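Long-range contacts in aromatic-amino-acid aminotransferase (Burkholderia pseudomallei, PDB 4F4E), which probably catalyses pyridoxal-phosphate-dependent transfer of amino groups between aromatic amino acids such as tyrosine and 2-oxoglutarate: residues 237-245 against 331-342; 213-221 against 249-259. All coordinates share one frame; numbering follows the deposited sequence.

Contact 1. Residues 237-245 against 331-342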
loop_
_atom_site.group_PDB
_atom_site.type_symbol
_atom_site.label_atom_id
_atom_site.label_comp_id
_atom_site.label_asym_id
_atom_site.label_seq_id
_atom_site.Cartn_x
_atom_site.Cartn_y
_atom_site.Cartn_z
ATOM N N TYR A 237 -14.444 5.817 11.818
ATOM C CA TYR A 237 -15.145 7.081 12.023
ATOM C C TYR A 237 -15.012 7.637 13.443
ATOM O O TYR A 237 -15.932 8.235 13.958
ATOM C CB TYR A 237 -16.637 6.931 11.655
ATOM C CG TYR A 237 -16.853 6.503 10.239
ATOM C CD1 TYR A 237 -16.874 7.436 9.195
ATOM C CD2 TYR A 237 -17.100 5.154 9.926
ATOM C CE1 TYR A 237 -17.079 7.017 7.894
ATOM C CE2 TYR A 237 -17.259 4.744 8.634
ATOM C CZ TYR A 237 -17.277 5.680 7.622
ATOM O OH TYR A 237 -17.455 5.274 6.329
ATOM N N GLN A 238 -13.840 7.476 14.063
ATOM C CA GLN A 238 -13.629 7.977 15.402
ATOM C C GLN A 238 -13.736 9.491 15.362
ATOM O O GLN A 238 -12.938 10.144 14.721
ATOM C CB GLN A 238 -12.266 7.572 15.972
ATOM C CG GLN A 238 -12.107 7.958 17.435
ATOM C CD GLN A 238 -10.792 7.482 18.038
ATOM O OE1 GLN A 238 -9.915 6.922 17.328
ATOM N NE2 GLN A 238 -10.637 7.703 19.312
ATOM N N GLY A 239 -14.739 10.017 16.051
ATOM C CA GLY A 239 -15.041 11.453 16.055
ATOM C C GLY A 239 -16.328 11.847 15.363
ATOM O O GLY A 239 -16.790 12.981 15.532
ATOM N N PHE A 240 -16.909 10.944 14.572
ATOM C CA PHE A 240 -18.168 11.281 13.875
ATOM C C PHE A 240 -19.453 10.926 14.639
ATOM O O PHE A 240 -20.565 11.240 14.162
ATOM C CB PHE A 240 -18.210 10.652 12.487
ATOM C CG PHE A 240 -17.278 11.304 11.514
ATOM C CD1 PHE A 240 -17.662 12.439 10.841
ATOM C CD2 PHE A 240 -16.013 10.807 11.303
ATOM C CE1 PHE A 240 -16.806 13.050 9.919
ATOM C CE2 PHE A 240 -15.179 11.397 10.391
ATOM C CZ PHE A 240 -15.570 12.527 9.711
ATOM N N GLY A 241 -19.318 10.190 15.731
ATOM C CA GLY A 241 -20.483 9.672 16.442
ATOM C C GLY A 241 -20.848 10.590 17.596
ATOM O O GLY A 241 -21.754 11.429 17.493
ATOM N N GLU A 242 -20.144 10.447 18.702
ATOM C CA GLU A 242 -20.375 11.341 19.834
ATOM C C GLU A 242 -19.201 12.283 20.097
ATOM O O GLU A 242 -19.375 13.504 20.281
ATOM C CB GLU A 242 -20.674 10.515 21.081
ATOM C CG GLU A 242 -20.849 11.345 22.343
ATOM C CD GLU A 242 -22.095 12.231 22.308
ATOM O OE1 GLU A 242 -23.065 11.986 21.513
ATOM O OE2 GLU A 242 -22.116 13.182 23.127
ATOM N N SER A 243 -18.016 11.712 20.205
ATOM C CA SER A 243 -16.799 12.475 20.439
ATOM C C SER A 243 -15.637 11.570 20.124
ATOM O O SER A 243 -15.797 10.366 20.041
ATOM C CB SER A 243 -16.694 12.930 21.897
ATOM O OG SER A 243 -16.607 11.799 22.778
ATOM N N ILE A 244 -14.448 12.140 20.000
ATOM C CA ILE A 244 -13.264 11.304 19.744
ATOM C C ILE A 244 -13.087 10.218 20.786
ATOM O O ILE A 244 -12.937 9.043 20.426
ATOM C CB ILE A 244 -12.002 12.157 19.585
ATOM C CG1 ILE A 244 -12.072 12.925 18.267
ATOM C CG2 ILE A 244 -10.733 11.318 19.618
ATOM C CD1 ILE A 244 -11.258 14.212 18.254
ATOM N N GLU A 245 -13.157 10.594 22.063
ATOM C CA GLU A 245 -12.997 9.652 23.149
ATOM C C GLU A 245 -14.176 8.658 23.254
ATOM O O GLU A 245 -13.950 7.462 23.368
ATOM C CB GLU A 245 -12.746 10.382 24.496
ATOM C CG GLU A 245 -11.387 11.104 24.543
ATOM C CD GLU A 245 -10.165 10.141 24.485
ATOM O OE1 GLU A 245 -9.969 9.391 25.488
ATOM O OE2 GLU A 245 -9.398 10.146 23.452
ATOM N N VAL A 331 -9.480 18.809 16.310
ATOM C CA VAL A 331 -10.611 18.401 17.215
ATOM C C VAL A 331 -11.802 19.306 16.921
ATOM O O VAL A 331 -12.962 18.843 16.760
ATOM C CB VAL A 331 -10.199 18.443 18.715
ATOM C CG1 VAL A 331 -11.410 18.339 19.612
ATOM C CG2 VAL A 331 -9.238 17.306 19.013
ATOM N N GLN A 332 -11.514 20.591 16.763
ATOM C CA GLN A 332 -12.564 21.545 16.508
ATOM C C GLN A 332 -13.243 21.299 15.182
ATOM O O GLN A 332 -14.476 21.256 15.096
ATOM C CB GLN A 332 -12.010 22.969 16.566
ATOM C CG GLN A 332 -13.052 24.058 16.332
ATOM C CD GLN A 332 -12.475 25.428 16.626
ATOM O OE1 GLN A 332 -12.867 26.096 17.592
ATOM N NE2 GLN A 332 -11.521 25.838 15.831
ATOM N N GLU A 333 -12.436 21.116 14.143
ATOM C CA GLU A 333 -12.968 20.928 12.815
ATOM C C GLU A 333 -13.728 19.593 12.648
ATOM O O GLU A 333 -14.779 19.560 12.018
ATOM C CB GLU A 333 -11.892 21.124 11.723
ATOM C CG GLU A 333 -12.524 21.195 10.346
ATOM C CD GLU A 333 -11.625 21.733 9.242
ATOM O OE1 GLU A 333 -12.159 21.819 8.103
ATOM O OE2 GLU A 333 -10.431 22.030 9.466
ATOM N N LEU A 334 -13.206 18.517 13.229
ATOM C CA LEU A 334 -13.865 17.247 13.152
ATOM C C LEU A 334 -15.210 17.341 13.898
ATOM O O LEU A 334 -16.235 16.773 13.484
ATOM C CB LEU A 334 -12.966 16.202 13.786
ATOM C CG LEU A 334 -13.533 14.783 13.785
ATOM C CD1 LEU A 334 -14.011 14.325 12.402
ATOM C CD2 LEU A 334 -12.456 13.904 14.361
ATOM N N GLY A 335 -15.221 18.122 14.971
ATOM C CA GLY A 335 -16.467 18.369 15.702
ATOM C C GLY A 335 -17.500 19.133 14.891
ATOM O O GLY A 335 -18.702 18.859 14.980
ATOM N N GLU A 336 -17.026 20.089 14.086
ATOM C CA GLU A 336 -17.915 20.850 13.181
ATOM C C GLU A 336 -18.509 19.902 12.111
ATOM O O GLU A 336 -19.686 20.003 11.778
ATOM C CB GLU A 336 -17.158 22.011 12.538
ATOM C CG GLU A 336 -16.769 23.062 13.559
ATOM C CD GLU A 336 -15.784 24.065 13.018
ATOM O OE1 GLU A 336 -15.214 23.827 11.926
ATOM O OE2 GLU A 336 -15.521 25.064 13.704
ATOM N N MET A 337 -17.713 18.965 11.638
ATOM C CA MET A 337 -18.198 17.979 10.687
ATOM C C MET A 337 -19.232 17.023 11.322
ATOM O O MET A 337 -20.318 16.802 10.742
ATOM C CB MET A 337 -17.026 17.220 10.058
ATOM C CG MET A 337 -16.081 18.121 9.292
ATOM S SD MET A 337 -14.505 17.327 8.975
ATOM C CE MET A 337 -14.954 16.046 7.898
ATOM N N ARG A 338 -18.915 16.500 12.512
ATOM C CA ARG A 338 -19.877 15.730 13.298
ATOM C C ARG A 338 -21.187 16.505 13.442
ATOM O O ARG A 338 -22.267 15.984 13.196
ATOM C CB ARG A 338 -19.319 15.404 14.683
ATOM C CG ARG A 338 -20.249 14.604 15.566
ATOM C CD ARG A 338 -19.578 14.231 16.881
ATOM N NE ARG A 338 -19.160 15.379 17.684
ATOM C CZ ARG A 338 -17.882 15.755 17.916
ATOM N NH1 ARG A 338 -16.798 15.135 17.386
ATOM N NH2 ARG A 338 -17.683 16.767 18.731
ATOM N N ASP A 339 -21.079 17.755 13.860
ATOM C CA ASP A 339 -22.275 18.540 14.158
ATOM C C ASP A 339 -23.055 18.899 12.896
ATOM O O ASP A 339 -24.288 19.023 12.956
ATOM C CB ASP A 339 -21.886 19.800 14.916
ATOM C CG ASP A 339 -21.472 19.526 16.397
ATOM O OD1 ASP A 339 -21.705 18.454 16.996
ATOM O OD2 ASP A 339 -20.939 20.465 16.949
ATOM N N ARG A 340 -22.372 19.106 11.766
ATOM C CA ARG A 340 -23.104 19.434 10.526
ATOM C C ARG A 340 -23.939 18.245 10.091
ATOM O O ARG A 340 -25.082 18.405 9.712
ATOM C CB ARG A 340 -22.217 19.880 9.369
ATOM C CG ARG A 340 -23.058 20.537 8.283
ATOM C CD ARG A 340 -22.389 20.492 6.939
ATOM N NE ARG A 340 -22.292 19.137 6.425
ATOM C CZ ARG A 340 -21.587 18.822 5.356
ATOM N NH1 ARG A 340 -20.910 19.782 4.701
ATOM N NH2 ARG A 340 -21.563 17.567 4.946
ATOM N N ILE A 341 -23.388 17.041 10.188
ATOM C CA ILE A 341 -24.157 15.844 9.878
ATOM C C ILE A 341 -25.410 15.746 10.730
ATOM O O ILE A 341 -26.476 15.425 10.233
ATOM C CB ILE A 341 -23.307 14.548 9.987
ATOM C CG1 ILE A 341 -22.189 14.526 8.935
ATOM C CG2 ILE A 341 -24.211 13.306 9.883
ATOM C CD1 ILE A 341 -21.128 13.431 9.246
ATOM N N ARG A 342 -25.270 15.993 12.023
ATOM C CA ARG A 342 -26.400 15.968 12.951
ATOM C C ARG A 342 -27.450 17.016 12.560
ATOM O O ARG A 342 -28.652 16.767 12.674
ATOM C CB ARG A 342 -25.914 16.258 14.365
ATOM C CG ARG A 342 -25.086 15.168 15.016
ATOM C CD ARG A 342 -24.720 15.547 16.442
ATOM N NE ARG A 342 -24.008 14.486 17.158
ATOM C CZ ARG A 342 -23.606 14.585 18.425
ATOM N NH1 ARG A 342 -23.819 15.704 19.131
ATOM N NH2 ARG A 342 -23.023 13.560 19.012
HETATM O O HOH W 1 -22.307 13.008 13.071
HETATM O O HOH W 2 -23.636 12.156 15.704
#
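Arg-338 reaches from helix 331-342 into the loop 237-245 and meets almost nothing there but backbone. Its CB and CG, the latter anti to the backbone N (chi1 -180°), run past the carbonyl oxygens of Gly-239 and Phe-240, with Arg-338 CG 3.7 Å from Phe-240 O. CD lies between the carbonyl oxygens of Gly-239 and Glu-242, with Arg-338 CD 3.3 Å from Gly-239 O, and there the chain bends (chi3 61°), turning the guanidinium back along the helix. One face of the group lies against Glu-242 O and Ser-243 CA, and the opposite face against Gly-335 CA. NE comes close to Glu-242 O, but the angle is too poor for a hydrogen bond. At the tip, Arg-338 NH1 donates a nearly straight bond of 2.8 Å to Gly-239 O, which lies in the guanidinium plane.

One turn further on, the extended Arg-342 uses its NH2 twice: for a 2.9 Å hydrogen bond from Arg-342 NH2 to a lone pair of Gly-241 O, and for a salt bridge with Glu-242 OE1, whose hydrogen bond is weak. Two waters add to the polar side, one joining Phe-240 O to Arg-338 O, the other Gly-241 O to Arg-342 NE.

On the apolar side, Leu-334 divides its branches. Leu-334 CD1 sits over a face of the Phe-240 ring in a CH-pi contact, 3.8 Å from the centroid, while CD2 packs on Gly-239 CA and Ile-244. Met-337 CE meets the edge of the same ring.

Residues 237-240 form a type II beta turn, and Asp-247 binds several amides of the loop. Tyr-237, at the start of this loop, hydrogen-bonds O3 of the cofactor on modified residue 269. The rest of the loop packs on helix 324-354, which probably links the large, cofactor-binding domain to the small one, as in other class I aminotransferases.

Contact 2. Residues 213-221 against 249-259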
loop_
_atom_site.group_PDB
_atom_site.type_symbol
_atom_site.label_atom_id
_atom_site.label_comp_id
_atom_site.label_asym_id
_atom_site.label_seq_id
_atom_site.Cartn_x
_atom_site.Cartn_y
_atom_site.Cartn_z
ATOM N N ASN A 213 -25.474 0.253 21.653
ATOM C CA ASN A 213 -25.252 1.071 22.838
ATOM C C ASN A 213 -24.260 0.350 23.757
ATOM O O ASN A 213 -24.028 -0.855 23.602
ATOM C CB ASN A 213 -26.583 1.382 23.569
ATOM C CG ASN A 213 -27.270 0.139 24.098
ATOM O OD1 ASN A 213 -26.627 -0.748 24.661
ATOM N ND2 ASN A 213 -28.571 0.050 23.901
ATOM N N ASP A 214 -23.699 1.104 24.709
ATOM C CA ASP A 214 -22.594 0.640 25.579
ATOM C C ASP A 214 -22.914 -0.635 26.349
ATOM O O ASP A 214 -21.999 -1.401 26.716
ATOM C CB ASP A 214 -22.208 1.747 26.565
ATOM C CG ASP A 214 -21.321 2.796 25.948
ATOM O OD1 ASP A 214 -21.003 2.694 24.726
ATOM O OD2 ASP A 214 -20.915 3.715 26.703
ATOM N N ALA A 215 -24.203 -0.846 26.578
ATOM C CA ALA A 215 -24.707 -2.016 27.258
ATOM C C ALA A 215 -24.846 -3.231 26.351
ATOM O O ALA A 215 -24.675 -4.356 26.790
ATOM C CB ALA A 215 -26.035 -1.706 27.904
ATOM N N GLN A 216 -25.199 -3.009 25.089
ATOM C CA GLN A 216 -25.206 -4.085 24.114
ATOM C C GLN A 216 -23.755 -4.482 23.828
ATOM O O GLN A 216 -23.448 -5.676 23.638
ATOM C CB GLN A 216 -25.946 -3.660 22.850
ATOM C CG GLN A 216 -27.454 -3.488 23.072
ATOM C CD GLN A 216 -28.141 -2.800 21.894
ATOM O OE1 GLN A 216 -27.592 -1.874 21.311
ATOM N NE2 GLN A 216 -29.336 -3.291 21.519
ATOM N N TRP A 217 -22.862 -3.495 23.812
ATOM C CA TRP A 217 -21.444 -3.776 23.617
ATOM C C TRP A 217 -20.936 -4.659 24.731
ATOM O O TRP A 217 -20.175 -5.599 24.467
ATOM C CB TRP A 217 -20.629 -2.514 23.564
ATOM C CG TRP A 217 -20.555 -1.872 22.198
ATOM C CD1 TRP A 217 -21.010 -0.615 21.818
ATOM C CD2 TRP A 217 -19.958 -2.452 21.016
ATOM N NE1 TRP A 217 -20.734 -0.364 20.498
ATOM C CE2 TRP A 217 -20.084 -1.445 19.954
ATOM C CE3 TRP A 217 -19.337 -3.656 20.744
ATOM C CZ2 TRP A 217 -19.618 -1.666 18.693
ATOM C CZ3 TRP A 217 -18.856 -3.866 19.462
ATOM C CH2 TRP A 217 -19.020 -2.906 18.458
ATOM N N ALA A 218 -21.390 -4.430 25.972
ATOM C CA ALA A 218 -20.903 -5.271 27.090
ATOM C C ALA A 218 -21.314 -6.730 26.914
ATOM O O ALA A 218 -20.554 -7.658 27.255
ATOM C CB ALA A 218 -21.389 -4.709 28.447
ATOM N N GLN A 219 -22.502 -6.953 26.362
ATOM C CA GLN A 219 -22.961 -8.316 26.108
ATOM C C GLN A 219 -22.125 -8.954 25.008
ATOM O O GLN A 219 -21.789 -10.131 25.084
ATOM C CB GLN A 219 -24.426 -8.355 25.719
ATOM C CG GLN A 219 -25.299 -7.839 26.858
ATOM C CD GLN A 219 -26.766 -7.828 26.525
ATOM O OE1 GLN A 219 -27.414 -8.870 26.557
ATOM N NE2 GLN A 219 -27.309 -6.656 26.259
ATOM N N VAL A 220 -21.813 -8.168 23.981
ATOM C CA VAL A 220 -20.982 -8.679 22.906
ATOM C C VAL A 220 -19.606 -9.111 23.427
ATOM O O VAL A 220 -19.146 -10.205 23.118
ATOM C CB VAL A 220 -20.839 -7.680 21.742
ATOM C CG1 VAL A 220 -19.863 -8.225 20.728
ATOM C CG2 VAL A 220 -22.204 -7.456 21.090
ATOM N N VAL A 221 -18.966 -8.238 24.203
ATOM C CA VAL A 221 -17.670 -8.546 24.795
ATOM C C VAL A 221 -17.762 -9.844 25.626
ATOM O O VAL A 221 -16.903 -10.697 25.500
ATOM C CB VAL A 221 -17.163 -7.384 25.688
ATOM C CG1 VAL A 221 -15.899 -7.752 26.437
ATOM C CG2 VAL A 221 -16.933 -6.136 24.818
ATOM N N ALA A 249 -15.143 3.844 22.628
ATOM C CA ALA A 249 -15.626 3.065 23.794
ATOM C C ALA A 249 -15.587 1.568 23.561
ATOM O O ALA A 249 -15.114 0.819 24.396
ATOM C CB ALA A 249 -17.012 3.533 24.207
ATOM N N ALA A 250 -16.065 1.135 22.411
ATOM C CA ALA A 250 -16.116 -0.288 22.096
ATOM C C ALA A 250 -14.741 -0.917 22.073
ATOM O O ALA A 250 -14.555 -2.023 22.568
ATOM C CB ALA A 250 -16.842 -0.525 20.772
ATOM N N VAL A 251 -13.745 -0.190 21.530
ATOM C CA VAL A 251 -12.379 -0.699 21.481
ATOM C C VAL A 251 -11.851 -0.872 22.913
ATOM O O VAL A 251 -11.309 -1.921 23.266
ATOM C CB VAL A 251 -11.460 0.254 20.655
ATOM C CG1 VAL A 251 -10.017 -0.179 20.747
ATOM C CG2 VAL A 251 -11.932 0.366 19.210
ATOM N N ARG A 252 -12.124 0.120 23.779
ATOM C CA ARG A 252 -11.669 0.116 25.161
ATOM C C ARG A 252 -12.323 -0.958 26.032
ATOM O O ARG A 252 -11.645 -1.515 26.911
ATOM C CB ARG A 252 -11.841 1.518 25.769
ATOM C CG ARG A 252 -10.947 2.511 25.001
ATOM C CD ARG A 252 -10.981 3.930 25.541
ATOM N NE ARG A 252 -10.297 4.828 24.581
ATOM C CZ ARG A 252 -10.099 6.145 24.751
ATOM N NH1 ARG A 252 -10.471 6.765 25.842
ATOM N NH2 ARG A 252 -9.476 6.852 23.830
ATOM N N LEU A 253 -13.591 -1.268 25.744
ATOM C CA LEU A 253 -14.329 -2.337 26.443
ATOM C C LEU A 253 -13.668 -3.679 26.178
ATOM O O LEU A 253 -13.525 -4.485 27.097
ATOM C CB LEU A 253 -15.807 -2.390 26.001
ATOM C CG LEU A 253 -16.700 -1.305 26.617
ATOM C CD1 LEU A 253 -18.105 -1.125 25.967
ATOM C CD2 LEU A 253 -16.854 -1.586 28.101
ATOM N N PHE A 254 -13.266 -3.902 24.921
ATOM C CA PHE A 254 -12.557 -5.143 24.564
ATOM C C PHE A 254 -11.172 -5.156 25.188
ATOM O O PHE A 254 -10.718 -6.201 25.671
ATOM C CB PHE A 254 -12.471 -5.368 23.055
ATOM C CG PHE A 254 -13.740 -5.931 22.454
ATOM C CD1 PHE A 254 -13.964 -7.263 22.457
ATOM C CD2 PHE A 254 -14.668 -5.107 21.900
ATOM C CE1 PHE A 254 -15.113 -7.785 21.912
ATOM C CE2 PHE A 254 -15.836 -5.617 21.343
ATOM C CZ PHE A 254 -16.050 -6.973 21.363
ATOM N N ALA A 255 -10.507 -4.006 25.188
ATOM C CA ALA A 255 -9.190 -3.900 25.782
ATOM C C ALA A 255 -9.253 -4.239 27.269
ATOM O O ALA A 255 -8.392 -4.981 27.763
ATOM C CB ALA A 255 -8.596 -2.496 25.556
ATOM N N ALA A 256 -10.281 -3.746 27.955
ATOM C CA ALA A 256 -10.424 -3.923 29.401
ATOM C C ALA A 256 -10.701 -5.368 29.777
ATOM O O ALA A 256 -10.476 -5.751 30.929
ATOM C CB ALA A 256 -11.537 -3.008 29.949
ATOM N N ALA A 257 -11.197 -6.156 28.815
ATOM C CA ALA A 257 -11.550 -7.571 29.010
ATOM C C ALA A 257 -10.417 -8.590 28.904
ATOM O O ALA A 257 -10.673 -9.790 29.016
ATOM C CB ALA A 257 -12.695 -7.967 28.054
ATOM N N ASN A 258 -9.179 -8.153 28.700
ATOM C CA ASN A 258 -8.053 -9.098 28.600
ATOM C C ASN A 258 -8.260 -10.174 27.533
ATOM O O ASN A 258 -8.212 -11.404 27.802
ATOM C CB ASN A 258 -7.736 -9.711 29.963
ATOM C CG ASN A 258 -6.816 -8.822 30.780
ATOM O OD1 ASN A 258 -6.072 -8.003 30.233
ATOM N ND2 ASN A 258 -6.862 -8.979 32.098
ATOM N N LEU A 259 -8.558 -9.656 26.348
ATOM C CA LEU A 259 -8.763 -10.413 25.140
ATOM C C LEU A 259 -7.656 -10.070 24.154
ATOM O O LEU A 259 -7.084 -8.983 24.214
ATOM C CB LEU A 259 -10.116 -10.005 24.511
ATOM C CG LEU A 259 -11.354 -10.364 25.328
ATOM C CD1 LEU A 259 -12.632 -9.906 24.647
ATOM C CD2 LEU A 259 -11.387 -11.867 25.550
#
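Two CH-pi contacts form the centre of the packing between helices 214-221 and 249-256. Ala-250 CB points at the six-membered ring of Trp-217, 3.5 Å from its centroid and 15° off the normal. Val-221 CG2 stands over the middle of the Phe-254 ring, 3.6 Å from the centroid; CG2 lies anti to the carbonyl carbon, leaving CG1 to turn to Ala-257. The two rings also meet each other: Trp-217 CZ3 lies in the plane of the Phe-254 ring, at its edge, 4.0 Å from Phe-254 CE2, and the side chains cross at about a right angle.

Purely aliphatic contacts extend this row. Leu-253 CD1 packs on Trp-217 CB at 3.8 Å, and Val-221 CG1 approaches Ala-257 CB at 3.6 Å, with Leu-259 farther off.

No hydrogen bond crosses the interface. Within the two segments, side-chain hydrogen bonding is found at the start of the first helix, where Asn-213 and Gln-216 make a capping box: Asn-213 OD1 accepts from Gln-216 N at 2.7 Å, and Gln-216 OE1 accepts from Asn-213 N.

The segment axes approach to 9.9 Å and run at 36° in the same general direction. Phe-254 rests on Pro-231 and Leu-233 of strand 230-235, while Val-220 reaches Phe-182 and Met-185 of helix 182-189, so the pair packs beside the large mixed sheet, the two helices flanking that strand in sequence.

Overall arrangement
Strand 230-235 links the two contacts: helix 214-227 precedes it, and the loop of contact 1 leads from it to helix 249-256 of contact 2. Their centres lie 21 Å apart, yet they touch through a salt bridge between Glu-245 and Arg-252. Contact 1 is the more buried, although Glu-242 at its margin is exposed; it combines arginines on backbone carbonyls with an apolar patch round the Phe-240 ring and bridging waters. Contact 2 is partly buried, lies farther from the centre of the chain and joins helix to helix by apolar packing, with no hydrogen bond across. Contact 1 adjoins the cofactor, whereas contact 2 belongs to the helical layer beside the sheet.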